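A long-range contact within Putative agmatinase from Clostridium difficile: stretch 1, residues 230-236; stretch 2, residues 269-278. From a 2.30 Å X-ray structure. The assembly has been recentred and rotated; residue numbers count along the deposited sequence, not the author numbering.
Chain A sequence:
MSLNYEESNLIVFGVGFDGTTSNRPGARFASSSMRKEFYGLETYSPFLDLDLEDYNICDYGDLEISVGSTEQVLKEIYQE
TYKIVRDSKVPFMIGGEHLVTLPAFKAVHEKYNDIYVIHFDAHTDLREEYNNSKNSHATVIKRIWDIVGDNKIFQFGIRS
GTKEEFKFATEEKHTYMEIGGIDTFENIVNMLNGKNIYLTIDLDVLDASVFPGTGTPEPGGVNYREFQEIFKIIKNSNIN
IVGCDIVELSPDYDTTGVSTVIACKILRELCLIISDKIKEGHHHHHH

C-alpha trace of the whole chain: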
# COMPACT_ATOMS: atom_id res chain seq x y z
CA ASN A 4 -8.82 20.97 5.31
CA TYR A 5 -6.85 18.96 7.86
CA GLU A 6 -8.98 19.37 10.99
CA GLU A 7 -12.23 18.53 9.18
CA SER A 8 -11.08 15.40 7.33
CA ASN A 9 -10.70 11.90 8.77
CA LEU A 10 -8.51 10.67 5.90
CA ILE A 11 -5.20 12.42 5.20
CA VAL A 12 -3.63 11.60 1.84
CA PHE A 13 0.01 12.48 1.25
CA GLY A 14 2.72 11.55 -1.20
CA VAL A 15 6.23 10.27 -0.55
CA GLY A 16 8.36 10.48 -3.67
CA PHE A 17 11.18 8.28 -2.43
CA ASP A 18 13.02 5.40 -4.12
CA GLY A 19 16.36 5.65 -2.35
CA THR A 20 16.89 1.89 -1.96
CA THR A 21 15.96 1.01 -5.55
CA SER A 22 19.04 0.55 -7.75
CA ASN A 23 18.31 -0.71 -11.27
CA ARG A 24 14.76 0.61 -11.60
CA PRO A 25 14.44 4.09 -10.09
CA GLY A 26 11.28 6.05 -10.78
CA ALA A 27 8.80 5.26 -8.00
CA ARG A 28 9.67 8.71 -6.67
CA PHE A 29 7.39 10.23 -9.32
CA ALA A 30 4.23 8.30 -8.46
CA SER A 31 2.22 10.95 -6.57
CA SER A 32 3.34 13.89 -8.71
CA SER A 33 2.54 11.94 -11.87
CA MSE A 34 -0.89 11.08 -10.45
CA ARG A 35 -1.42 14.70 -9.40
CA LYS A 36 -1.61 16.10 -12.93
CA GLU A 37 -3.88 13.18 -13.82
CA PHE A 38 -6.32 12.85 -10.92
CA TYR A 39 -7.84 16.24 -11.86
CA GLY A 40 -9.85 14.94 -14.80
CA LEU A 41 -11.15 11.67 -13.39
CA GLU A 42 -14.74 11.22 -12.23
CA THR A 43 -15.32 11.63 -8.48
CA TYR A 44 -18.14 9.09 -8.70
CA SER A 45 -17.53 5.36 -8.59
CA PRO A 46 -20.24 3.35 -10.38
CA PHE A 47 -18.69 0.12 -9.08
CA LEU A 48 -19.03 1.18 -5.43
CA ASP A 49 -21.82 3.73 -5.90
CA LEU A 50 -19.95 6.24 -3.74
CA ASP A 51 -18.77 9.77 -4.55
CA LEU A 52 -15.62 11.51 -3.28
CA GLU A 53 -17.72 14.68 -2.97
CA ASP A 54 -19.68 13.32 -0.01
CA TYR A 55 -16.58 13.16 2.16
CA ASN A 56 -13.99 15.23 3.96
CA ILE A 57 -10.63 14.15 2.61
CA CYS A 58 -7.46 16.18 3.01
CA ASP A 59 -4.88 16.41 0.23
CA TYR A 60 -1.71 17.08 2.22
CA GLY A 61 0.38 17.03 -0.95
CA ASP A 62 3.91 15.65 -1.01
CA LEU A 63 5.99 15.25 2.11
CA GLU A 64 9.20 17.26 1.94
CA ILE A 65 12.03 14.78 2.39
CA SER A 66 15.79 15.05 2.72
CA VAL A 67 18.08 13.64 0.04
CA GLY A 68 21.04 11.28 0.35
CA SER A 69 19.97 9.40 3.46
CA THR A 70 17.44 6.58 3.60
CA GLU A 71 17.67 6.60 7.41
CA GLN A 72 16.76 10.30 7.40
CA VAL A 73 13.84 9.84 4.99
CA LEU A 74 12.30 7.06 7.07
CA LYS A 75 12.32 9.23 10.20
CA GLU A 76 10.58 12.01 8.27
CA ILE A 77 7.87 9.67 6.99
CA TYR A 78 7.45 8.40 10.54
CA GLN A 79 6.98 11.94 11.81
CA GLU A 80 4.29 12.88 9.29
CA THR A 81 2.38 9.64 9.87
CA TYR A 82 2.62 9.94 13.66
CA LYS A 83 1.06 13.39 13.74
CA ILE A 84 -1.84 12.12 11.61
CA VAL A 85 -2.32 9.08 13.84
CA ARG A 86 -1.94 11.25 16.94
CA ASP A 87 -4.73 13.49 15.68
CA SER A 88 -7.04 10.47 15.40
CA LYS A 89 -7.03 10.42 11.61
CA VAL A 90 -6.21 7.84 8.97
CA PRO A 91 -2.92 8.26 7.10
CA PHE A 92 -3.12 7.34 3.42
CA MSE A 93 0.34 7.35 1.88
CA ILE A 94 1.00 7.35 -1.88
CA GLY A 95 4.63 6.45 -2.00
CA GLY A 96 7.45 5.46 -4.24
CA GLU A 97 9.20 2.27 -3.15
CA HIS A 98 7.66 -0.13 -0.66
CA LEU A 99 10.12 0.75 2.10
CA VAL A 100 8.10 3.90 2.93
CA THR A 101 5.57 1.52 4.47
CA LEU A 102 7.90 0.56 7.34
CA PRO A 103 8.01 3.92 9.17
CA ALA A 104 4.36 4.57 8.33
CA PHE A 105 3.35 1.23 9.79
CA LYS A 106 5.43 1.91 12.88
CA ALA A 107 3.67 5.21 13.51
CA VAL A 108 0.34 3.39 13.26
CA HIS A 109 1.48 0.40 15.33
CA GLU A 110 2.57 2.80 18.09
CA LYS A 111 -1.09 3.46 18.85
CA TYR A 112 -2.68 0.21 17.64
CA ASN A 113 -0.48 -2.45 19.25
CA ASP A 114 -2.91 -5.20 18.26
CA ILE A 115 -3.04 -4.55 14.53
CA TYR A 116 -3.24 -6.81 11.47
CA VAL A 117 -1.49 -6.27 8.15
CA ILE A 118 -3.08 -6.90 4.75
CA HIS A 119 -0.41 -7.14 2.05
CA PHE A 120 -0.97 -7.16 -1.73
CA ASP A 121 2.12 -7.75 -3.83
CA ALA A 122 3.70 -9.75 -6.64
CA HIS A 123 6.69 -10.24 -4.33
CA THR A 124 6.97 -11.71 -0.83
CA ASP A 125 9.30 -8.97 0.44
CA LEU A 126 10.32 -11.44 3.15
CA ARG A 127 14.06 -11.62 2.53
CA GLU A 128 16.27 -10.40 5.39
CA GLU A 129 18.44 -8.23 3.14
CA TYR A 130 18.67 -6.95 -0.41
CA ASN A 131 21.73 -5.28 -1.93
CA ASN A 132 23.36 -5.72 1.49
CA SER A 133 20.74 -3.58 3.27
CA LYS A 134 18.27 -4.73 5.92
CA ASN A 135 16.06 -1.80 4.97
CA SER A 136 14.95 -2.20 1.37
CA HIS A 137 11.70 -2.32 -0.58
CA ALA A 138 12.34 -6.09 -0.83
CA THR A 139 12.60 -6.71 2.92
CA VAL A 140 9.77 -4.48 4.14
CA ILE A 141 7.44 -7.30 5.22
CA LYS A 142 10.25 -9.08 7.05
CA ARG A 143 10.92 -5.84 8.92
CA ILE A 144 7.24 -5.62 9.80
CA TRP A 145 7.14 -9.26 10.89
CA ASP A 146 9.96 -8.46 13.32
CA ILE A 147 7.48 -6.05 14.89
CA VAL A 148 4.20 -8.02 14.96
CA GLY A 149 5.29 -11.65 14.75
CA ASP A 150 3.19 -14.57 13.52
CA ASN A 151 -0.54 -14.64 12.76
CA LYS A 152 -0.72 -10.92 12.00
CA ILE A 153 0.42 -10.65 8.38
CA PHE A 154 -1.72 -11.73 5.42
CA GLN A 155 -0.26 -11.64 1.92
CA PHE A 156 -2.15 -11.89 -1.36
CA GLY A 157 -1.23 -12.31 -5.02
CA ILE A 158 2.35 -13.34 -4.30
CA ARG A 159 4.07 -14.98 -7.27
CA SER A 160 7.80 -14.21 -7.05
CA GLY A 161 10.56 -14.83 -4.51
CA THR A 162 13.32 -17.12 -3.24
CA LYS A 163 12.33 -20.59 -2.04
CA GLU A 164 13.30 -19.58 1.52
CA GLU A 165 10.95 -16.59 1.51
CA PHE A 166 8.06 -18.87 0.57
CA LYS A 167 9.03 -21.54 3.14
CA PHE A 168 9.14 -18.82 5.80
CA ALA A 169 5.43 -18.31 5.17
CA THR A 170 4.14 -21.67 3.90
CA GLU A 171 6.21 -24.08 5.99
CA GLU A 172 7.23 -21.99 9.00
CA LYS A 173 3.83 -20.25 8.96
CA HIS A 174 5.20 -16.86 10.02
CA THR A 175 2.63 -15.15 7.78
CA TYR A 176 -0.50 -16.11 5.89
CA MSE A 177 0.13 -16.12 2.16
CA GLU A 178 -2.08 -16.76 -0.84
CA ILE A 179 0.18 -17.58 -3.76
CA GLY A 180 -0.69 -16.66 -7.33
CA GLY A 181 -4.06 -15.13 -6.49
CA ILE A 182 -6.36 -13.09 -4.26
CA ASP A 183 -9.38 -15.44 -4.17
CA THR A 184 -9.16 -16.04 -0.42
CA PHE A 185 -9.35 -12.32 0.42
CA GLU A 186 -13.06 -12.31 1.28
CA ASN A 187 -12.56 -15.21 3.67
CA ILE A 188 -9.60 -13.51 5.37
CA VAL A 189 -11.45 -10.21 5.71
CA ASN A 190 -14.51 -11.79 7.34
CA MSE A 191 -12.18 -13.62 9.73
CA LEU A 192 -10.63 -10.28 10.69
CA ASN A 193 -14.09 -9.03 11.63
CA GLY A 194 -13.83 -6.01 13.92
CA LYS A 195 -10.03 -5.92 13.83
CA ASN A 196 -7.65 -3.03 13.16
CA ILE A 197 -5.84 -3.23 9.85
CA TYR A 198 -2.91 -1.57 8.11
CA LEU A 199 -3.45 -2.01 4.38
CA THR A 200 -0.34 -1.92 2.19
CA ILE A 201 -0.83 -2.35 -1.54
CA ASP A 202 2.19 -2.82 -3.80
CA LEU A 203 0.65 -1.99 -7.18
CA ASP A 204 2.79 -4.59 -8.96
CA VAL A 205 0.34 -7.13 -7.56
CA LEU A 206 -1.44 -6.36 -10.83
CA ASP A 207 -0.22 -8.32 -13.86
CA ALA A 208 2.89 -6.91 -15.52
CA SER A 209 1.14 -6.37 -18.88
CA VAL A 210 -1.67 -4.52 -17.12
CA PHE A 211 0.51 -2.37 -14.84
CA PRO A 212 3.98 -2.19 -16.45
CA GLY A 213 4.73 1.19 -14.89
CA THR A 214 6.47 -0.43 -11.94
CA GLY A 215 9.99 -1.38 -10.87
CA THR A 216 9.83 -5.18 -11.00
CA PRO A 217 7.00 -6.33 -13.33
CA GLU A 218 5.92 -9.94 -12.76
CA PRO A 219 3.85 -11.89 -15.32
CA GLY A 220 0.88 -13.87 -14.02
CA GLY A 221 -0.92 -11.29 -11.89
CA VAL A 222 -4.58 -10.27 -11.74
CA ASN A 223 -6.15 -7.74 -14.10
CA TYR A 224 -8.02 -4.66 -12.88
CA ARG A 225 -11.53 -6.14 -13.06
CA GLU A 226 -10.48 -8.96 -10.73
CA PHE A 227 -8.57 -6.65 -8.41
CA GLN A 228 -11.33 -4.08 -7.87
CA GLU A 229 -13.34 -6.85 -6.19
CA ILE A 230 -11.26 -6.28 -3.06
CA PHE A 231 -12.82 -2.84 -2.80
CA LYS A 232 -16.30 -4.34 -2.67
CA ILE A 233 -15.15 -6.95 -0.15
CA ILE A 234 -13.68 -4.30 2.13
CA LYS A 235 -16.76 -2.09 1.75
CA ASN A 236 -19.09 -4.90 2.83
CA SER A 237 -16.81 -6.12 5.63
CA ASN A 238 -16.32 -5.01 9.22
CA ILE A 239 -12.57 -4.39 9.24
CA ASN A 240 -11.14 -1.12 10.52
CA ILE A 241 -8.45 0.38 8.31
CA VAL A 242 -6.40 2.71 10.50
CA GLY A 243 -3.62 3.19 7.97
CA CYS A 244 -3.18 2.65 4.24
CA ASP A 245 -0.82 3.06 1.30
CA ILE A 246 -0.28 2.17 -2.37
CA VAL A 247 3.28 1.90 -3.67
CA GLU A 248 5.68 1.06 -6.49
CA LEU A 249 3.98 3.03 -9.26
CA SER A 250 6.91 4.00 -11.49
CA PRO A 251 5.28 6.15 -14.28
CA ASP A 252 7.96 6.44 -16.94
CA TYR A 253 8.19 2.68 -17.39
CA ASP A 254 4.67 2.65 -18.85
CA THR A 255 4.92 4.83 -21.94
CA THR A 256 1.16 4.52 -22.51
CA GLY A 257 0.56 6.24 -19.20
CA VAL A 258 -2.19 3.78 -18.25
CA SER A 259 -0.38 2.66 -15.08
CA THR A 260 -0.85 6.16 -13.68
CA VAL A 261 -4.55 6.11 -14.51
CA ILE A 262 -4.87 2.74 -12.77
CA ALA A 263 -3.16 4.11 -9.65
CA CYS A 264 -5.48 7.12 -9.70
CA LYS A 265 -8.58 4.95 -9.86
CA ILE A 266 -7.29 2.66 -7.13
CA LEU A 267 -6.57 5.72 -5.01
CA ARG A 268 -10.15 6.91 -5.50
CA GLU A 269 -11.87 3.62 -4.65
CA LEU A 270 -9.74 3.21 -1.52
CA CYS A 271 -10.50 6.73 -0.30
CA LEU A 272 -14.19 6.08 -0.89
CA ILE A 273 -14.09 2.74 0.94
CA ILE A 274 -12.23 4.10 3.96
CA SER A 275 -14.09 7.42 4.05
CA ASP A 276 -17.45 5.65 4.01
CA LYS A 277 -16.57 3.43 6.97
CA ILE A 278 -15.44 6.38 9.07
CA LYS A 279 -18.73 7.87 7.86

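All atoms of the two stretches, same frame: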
# COMPACT_ATOMS: atom_id res chain seq x y z
N ILE A 230 -11.68 -6.44 -4.45
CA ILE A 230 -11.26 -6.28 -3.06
C ILE A 230 -11.88 -5.03 -2.46
O ILE A 230 -12.08 -4.95 -1.25
CB ILE A 230 -9.72 -6.19 -2.90
CG1 ILE A 230 -9.20 -4.85 -3.42
CG2 ILE A 230 -9.06 -7.34 -3.65
CD1 ILE A 230 -7.81 -4.51 -2.91
N PHE A 231 -12.21 -4.06 -3.31
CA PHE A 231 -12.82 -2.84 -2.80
C PHE A 231 -14.23 -3.13 -2.31
O PHE A 231 -14.66 -2.60 -1.28
CB PHE A 231 -12.84 -1.76 -3.89
CG PHE A 231 -11.48 -1.40 -4.39
CD1 PHE A 231 -10.41 -1.26 -3.51
CD2 PHE A 231 -11.26 -1.18 -5.75
CE1 PHE A 231 -9.14 -0.92 -3.97
CE2 PHE A 231 -10.00 -0.84 -6.22
CZ PHE A 231 -8.93 -0.71 -5.33
N LYS A 232 -14.95 -3.98 -3.04
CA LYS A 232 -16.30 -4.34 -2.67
C LYS A 232 -16.27 -5.16 -1.38
O LYS A 232 -17.08 -4.95 -0.47
CB LYS A 232 -16.96 -5.15 -3.79
CG LYS A 232 -18.46 -5.29 -3.66
CD LYS A 232 -19.04 -6.13 -4.80
CE LYS A 232 -19.60 -7.45 -4.28
NZ LYS A 232 -18.57 -8.29 -3.59
N ILE A 233 -15.32 -6.09 -1.31
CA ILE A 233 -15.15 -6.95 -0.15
C ILE A 233 -14.85 -6.15 1.12
O ILE A 233 -15.37 -6.45 2.20
CB ILE A 233 -14.02 -7.96 -0.40
CG1 ILE A 233 -14.45 -8.92 -1.52
CG2 ILE A 233 -13.67 -8.71 0.88
CD1 ILE A 233 -13.33 -9.76 -2.08
N ILE A 234 -14.01 -5.13 0.99
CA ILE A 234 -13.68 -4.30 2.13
C ILE A 234 -14.90 -3.46 2.50
O ILE A 234 -15.22 -3.31 3.68
CB ILE A 234 -12.48 -3.37 1.82
CG1 ILE A 234 -11.19 -4.18 1.84
CG2 ILE A 234 -12.43 -2.22 2.82
CD1 ILE A 234 -9.97 -3.39 1.50
N LYS A 235 -15.58 -2.91 1.50
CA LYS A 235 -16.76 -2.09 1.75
C LYS A 235 -17.84 -2.84 2.51
O LYS A 235 -18.48 -2.27 3.39
CB LYS A 235 -17.34 -1.57 0.43
CG LYS A 235 -18.68 -0.85 0.60
CD LYS A 235 -19.18 -0.27 -0.71
CE LYS A 235 -20.51 0.44 -0.53
NZ LYS A 235 -21.62 -0.50 -0.19
N ASN A 236 -18.05 -4.11 2.17
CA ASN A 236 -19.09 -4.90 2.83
C ASN A 236 -18.61 -5.61 4.10
O ASN A 236 -19.39 -6.30 4.76
CB ASN A 236 -19.66 -5.95 1.87
CG ASN A 236 -20.33 -5.33 0.65
OD1 ASN A 236 -20.99 -4.31 0.75
ND2 ASN A 236 -20.17 -5.97 -0.51
N GLU A 269 -11.05 4.66 -5.27
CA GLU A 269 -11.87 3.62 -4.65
C GLU A 269 -11.49 3.39 -3.18
O GLU A 269 -12.36 3.21 -2.33
CB GLU A 269 -11.74 2.30 -5.43
CG GLU A 269 -11.91 2.44 -6.94
CD GLU A 269 -13.26 3.02 -7.35
OE1 GLU A 269 -14.13 2.25 -7.82
OE2 GLU A 269 -13.45 4.25 -7.20
N LEU A 270 -10.19 3.41 -2.89
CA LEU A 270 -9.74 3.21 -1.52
C LEU A 270 -10.18 4.35 -0.61
O LEU A 270 -10.59 4.12 0.52
CB LEU A 270 -8.22 3.04 -1.47
CG LEU A 270 -7.72 1.67 -1.95
CD1 LEU A 270 -6.20 1.65 -1.96
CD2 LEU A 270 -8.26 0.58 -1.04
N CYS A 271 -10.08 5.58 -1.10
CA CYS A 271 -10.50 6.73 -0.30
C CYS A 271 -11.99 6.58 -0.01
O CYS A 271 -12.43 6.77 1.12
CB CYS A 271 -10.25 8.04 -1.05
SG CYS A 271 -8.52 8.59 -1.08
N LEU A 272 -12.75 6.25 -1.04
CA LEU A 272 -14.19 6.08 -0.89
C LEU A 272 -14.49 5.02 0.18
O LEU A 272 -15.22 5.27 1.14
CB LEU A 272 -14.81 5.68 -2.22
CG LEU A 272 -14.82 6.81 -3.26
CD1 LEU A 272 -15.30 6.28 -4.61
CD2 LEU A 272 -15.71 7.94 -2.77
N ILE A 273 -13.90 3.85 0.01
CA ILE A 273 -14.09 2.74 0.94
C ILE A 273 -13.79 3.11 2.39
O ILE A 273 -14.59 2.85 3.29
CB ILE A 273 -13.23 1.53 0.49
CG1 ILE A 273 -14.14 0.49 -0.14
CG2 ILE A 273 -12.45 0.95 1.66
CD1 ILE A 273 -14.96 1.03 -1.27
N ILE A 274 -12.63 3.72 2.61
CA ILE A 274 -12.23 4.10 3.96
C ILE A 274 -13.09 5.25 4.48
O ILE A 274 -13.58 5.21 5.61
CB ILE A 274 -10.73 4.52 3.99
CG1 ILE A 274 -9.87 3.35 3.52
CG2 ILE A 274 -10.32 4.91 5.41
CD1 ILE A 274 -8.41 3.71 3.33
N SER A 275 -13.29 6.27 3.65
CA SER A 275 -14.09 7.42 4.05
C SER A 275 -15.51 7.04 4.44
O SER A 275 -16.06 7.59 5.40
CB SER A 275 -14.14 8.45 2.91
OG SER A 275 -12.86 9.00 2.68
N ASP A 276 -16.09 6.09 3.72
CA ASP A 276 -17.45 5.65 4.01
C ASP A 276 -17.55 4.96 5.36
O ASP A 276 -18.53 5.15 6.08
CB ASP A 276 -17.96 4.72 2.91
CG ASP A 276 -19.43 4.38 3.09
OD1 ASP A 276 -20.25 5.32 3.09
OD2 ASP A 276 -19.76 3.19 3.23
N LYS A 277 -16.56 4.14 5.70
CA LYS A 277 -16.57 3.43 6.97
C LYS A 277 -16.48 4.40 8.14
O LYS A 277 -17.20 4.26 9.13
CB LYS A 277 -15.43 2.43 7.05
CG LYS A 277 -15.63 1.21 6.18
CD LYS A 277 -14.70 0.08 6.58
CE LYS A 277 -14.98 -1.16 5.76
NZ LYS A 277 -16.44 -1.48 5.79
N ILE A 278 -15.59 5.38 8.02
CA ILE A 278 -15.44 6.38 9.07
C ILE A 278 -16.74 7.18 9.12
O ILE A 278 -17.09 7.76 10.14
CB ILE A 278 -14.28 7.34 8.75
CG1 ILE A 278 -12.97 6.54 8.66
CG2 ILE A 278 -14.19 8.43 9.80
CD1 ILE A 278 -11.80 7.35 8.16

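Two helices run almost perfectly parallel here, their N-to-C directions only 4° apart, and the later one reaches past its neighbour's side chains to the backbone at Ile 234 and Lys 235: the ammonium of Lys 277 makes a weak hydrogen bond to a main-chain carbonyl, Lys 277 NZ to Lys 235 O, at 3.2 Å. A main-chain carbonyl oxygen carries partial negative charge, which suits the positively charged lysine nitrogen. Lys 277 NZ also lies 3.0 Å from Ile 234 O, and the methylene before it is just as near, with Lys 277 CE 3.0 Å from Ile 234 O. The side chain therefore lies tightly against these carbonyls, its chi2 and chi3 both t and a final turn (chi4 m) placing the nitrogen.

The helix axes approach to 9.7 Å, and the backbones come into register one turn at a time: Phe 231 CA is 6.8 Å from Glu 269 CA, and Lys 235 CA is 5.6 Å from Ile 273 CA. Because the helices are so nearly parallel, successive turns of one meet successive turns of the other, burying 443 Å² over both sides.

Near the start of the stretch, Phe 231 gives the broad surface. Its CA-to-CB bond points toward the second helix, and Glu 269 CB sits over one face of the ring in a CH-pi contact, 3.7 Å from the centroid of the Phe 231 ring and 20° off the normal. Glu 269 thus meets the ring through its aliphatic base, while the end of its side chain leads away and its carboxylate is hydrogen-bonded elsewhere in the structure. Leu 270 starts sideways, but its end comes nearer, bringing Leu 270 CD2 to 3.4 Å from Phe 231 CE1.

Ile 273 holds the middle. Ile 273 CG2 meets Ile 234 CG2 at 3.4 Å, a methyl-to-methyl contact between two branched side chains that both point toward the opposing helix. Ile 273 CG1 lies 3.3 Å from Phe 231 O and 3.8 Å from Lys 235 CB, so this residue packs against main chain as well as side chains. Its chi1 of -105° lies between the usual wells.

Lys 235 contributes the base of its side chain, and the end of its side chain leads away. Phe 231 O, although touched by Ile 273, remains bonded within its own helix, accepting from Lys 235 N at 2.9 Å. The contact thus grades from aromatic and aliphatic packing to a polar finish at Lys 277.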